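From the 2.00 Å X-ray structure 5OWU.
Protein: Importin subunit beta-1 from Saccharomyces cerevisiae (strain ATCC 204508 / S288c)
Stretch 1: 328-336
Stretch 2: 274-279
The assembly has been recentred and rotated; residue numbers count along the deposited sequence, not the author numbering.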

# COMPACT_ATOMS: atom_id res chain seq x y z
N ASN A 328 16.03 8.62 24.87
CA ASN A 328 15.86 7.17 24.98
C ASN A 328 15.87 6.49 23.60
O ASN A 328 16.47 5.42 23.44
CB ASN A 328 14.57 6.87 25.74
CG ASN A 328 14.62 7.37 27.18
OD1 ASN A 328 15.70 7.56 27.75
ND2 ASN A 328 13.45 7.60 27.77
N LEU A 329 15.20 7.09 22.60
CA LEU A 329 15.28 6.56 21.24
C LEU A 329 16.73 6.49 20.77
O LEU A 329 17.22 5.43 20.31
CB LEU A 329 14.48 7.46 20.28
CG LEU A 329 12.96 7.43 20.26
CD1 LEU A 329 12.46 8.50 19.29
CD2 LEU A 329 12.45 6.06 19.84
N LEU A 330 17.43 7.62 20.87
CA LEU A 330 18.83 7.67 20.47
C LEU A 330 19.61 6.54 21.13
O LEU A 330 20.38 5.83 20.47
CB LEU A 330 19.42 9.04 20.83
CG LEU A 330 18.82 10.18 20.00
CD1 LEU A 330 19.17 11.54 20.60
CD2 LEU A 330 19.31 10.10 18.56
N ASN A 331 19.39 6.33 22.43
CA ASN A 331 20.07 5.23 23.11
C ASN A 331 19.71 3.88 22.48
O ASN A 331 20.55 2.98 22.45
CB ASN A 331 19.71 5.23 24.60
CG ASN A 331 20.33 4.05 25.33
OD1 ASN A 331 21.55 3.99 25.52
ND2 ASN A 331 19.50 3.10 25.75
N LEU A 332 18.48 3.73 21.99
CA LEU A 332 18.11 2.47 21.36
C LEU A 332 18.85 2.25 20.05
O LEU A 332 18.96 1.10 19.60
CB LEU A 332 16.61 2.41 21.12
CG LEU A 332 15.72 2.33 22.36
CD1 LEU A 332 14.25 2.41 21.95
CD2 LEU A 332 15.99 1.06 23.15
N LEU A 333 19.36 3.31 19.43
CA LEU A 333 20.08 3.13 18.17
C LEU A 333 21.33 2.25 18.29
O LEU A 333 21.79 1.72 17.27
CB LEU A 333 20.47 4.48 17.58
CG LEU A 333 19.31 5.40 17.18
CD1 LEU A 333 19.85 6.72 16.66
CD2 LEU A 333 18.43 4.73 16.13
N THR A 334 21.89 2.09 19.49
CA THR A 334 23.12 1.31 19.65
C THR A 334 22.85 -0.17 19.90
O THR A 334 23.76 -0.88 20.34
CB THR A 334 23.97 1.88 20.79
OG1 THR A 334 23.23 1.83 22.02
CG2 THR A 334 24.38 3.30 20.49
N ARG A 335 21.65 -0.65 19.63
CA ARG A 335 21.31 -2.06 19.76
C ARG A 335 21.20 -2.74 18.39
O ARG A 335 20.31 -3.55 18.16
CB ARG A 335 20.02 -2.23 20.56
CG ARG A 335 20.09 -1.64 21.95
CD ARG A 335 18.84 -1.96 22.75
NE ARG A 335 18.77 -1.23 24.02
CZ ARG A 335 17.84 -1.44 24.94
NH1 ARG A 335 16.89 -2.35 24.76
NH2 ARG A 335 17.84 -0.73 26.06
N GLN A 336 22.11 -2.41 17.48
CA GLN A 336 22.16 -3.10 16.20
C GLN A 336 22.62 -4.55 16.40
O GLN A 336 22.97 -4.98 17.50
CB GLN A 336 23.11 -2.39 15.23
CG GLN A 336 23.06 -0.86 15.25
CD GLN A 336 24.07 -0.25 16.20
OE1 GLN A 336 24.31 -0.78 17.29
NE2 GLN A 336 24.66 0.88 15.81
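Stretch 2 274-279: TMKSPN

How does the segment 274-279 lie on the helix that carries Asn328? It has no regular helix or strand; a type I turn from Thr274 to Ser277, closed by Ser277 N to Thr274 O at 3.0 Å, turns the backbone. The closest CA pair across the contact is Asn328 CA to Lys276 CA, 6.2 Å apart. The CA-to-CB bond of Asn328 points toward segment 274-279, with Asn328 CB 3.8 Å from Met275 SD and Asn328 OD1 3.2 Å from Lys276 CD. A water accepts from both Asn328 ND2 (3.3 Å) and Lys276 NZ (3.1 Å).

What does Met275 rest against? Its side chain, t at chi1 and chi2 and m at chi3, lies against two leucines. The first is Leu329, whose CD2 is 3.8 Å from Met275 SD. Asn331 makes no direct contact, but its ND2 donates to a water at 3.3 Å that in turn donates to Asn328 O (2.8 Å) and Met275 O (2.9 Å). The second is Leu332, whose CD1 is 3.7 Å from Met275 CG.

Where does the contact end? At Arg335, the last residue of the type I turn that starts at Leu332. The guanidinium grips one carbonyl with two hydrogen bonds, from Arg335 NH1 to Ser277 O at 2.8 Å and from Arg335 NH2 to Ser277 O at 2.9 Å. This oxygen lies near the guanidinium plane, at its edge, where both N-H groups can reach it.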

# COMPACT_ATOMS: atom_id res chain seq x y z
N THR A 274 9.58 2.63 30.13
CA THR A 274 9.90 1.33 29.54
C THR A 274 10.70 1.44 28.24
O THR A 274 11.26 0.43 27.80
CB THR A 274 8.62 0.53 29.30
OG1 THR A 274 7.61 1.37 28.73
CG2 THR A 274 8.12 -0.06 30.61
N MET A 275 10.81 2.63 27.64
CA MET A 275 11.67 2.75 26.46
C MET A 275 13.13 2.46 26.79
O MET A 275 13.93 2.25 25.86
CB MET A 275 11.56 4.14 25.85
CG MET A 275 12.10 4.20 24.43
SD MET A 275 11.69 5.72 23.57
CE MET A 275 9.92 5.56 23.41
N LYS A 276 13.51 2.45 28.06
CA LYS A 276 14.87 2.16 28.47
C LYS A 276 15.06 0.70 28.88
O LYS A 276 16.15 0.34 29.34
CB LYS A 276 15.30 3.08 29.62
CG LYS A 276 15.18 4.56 29.27
CD LYS A 276 16.06 5.43 30.16
CE LYS A 276 15.65 5.37 31.62
NZ LYS A 276 14.23 5.78 31.81
N SER A 277 14.04 -0.12 28.74
CA SER A 277 14.15 -1.51 29.15
C SER A 277 15.31 -2.18 28.42
O SER A 277 15.47 -2.00 27.20
CB SER A 277 12.86 -2.27 28.85
OG SER A 277 13.04 -3.66 29.01
N PRO A 278 16.14 -2.97 29.11
CA PRO A 278 17.17 -3.75 28.41
C PRO A 278 16.60 -4.85 27.52
O PRO A 278 17.36 -5.47 26.77
CB PRO A 278 18.01 -4.34 29.55
CG PRO A 278 17.10 -4.37 30.72
CD PRO A 278 16.18 -3.19 30.57
N ASN A 279 15.30 -5.11 27.58
CA ASN A 279 14.65 -6.09 26.71
C ASN A 279 14.22 -5.40 25.42
O ASN A 279 13.42 -4.46 25.46
CB ASN A 279 13.44 -6.71 27.41
CG ASN A 279 12.80 -7.80 26.59
OD1 ASN A 279 12.25 -7.55 25.51
ND2 ASN A 279 12.84 -9.03 27.09
O HOH W 1 16.33 3.86 25.76
O HOH W 2 13.77 8.67 30.85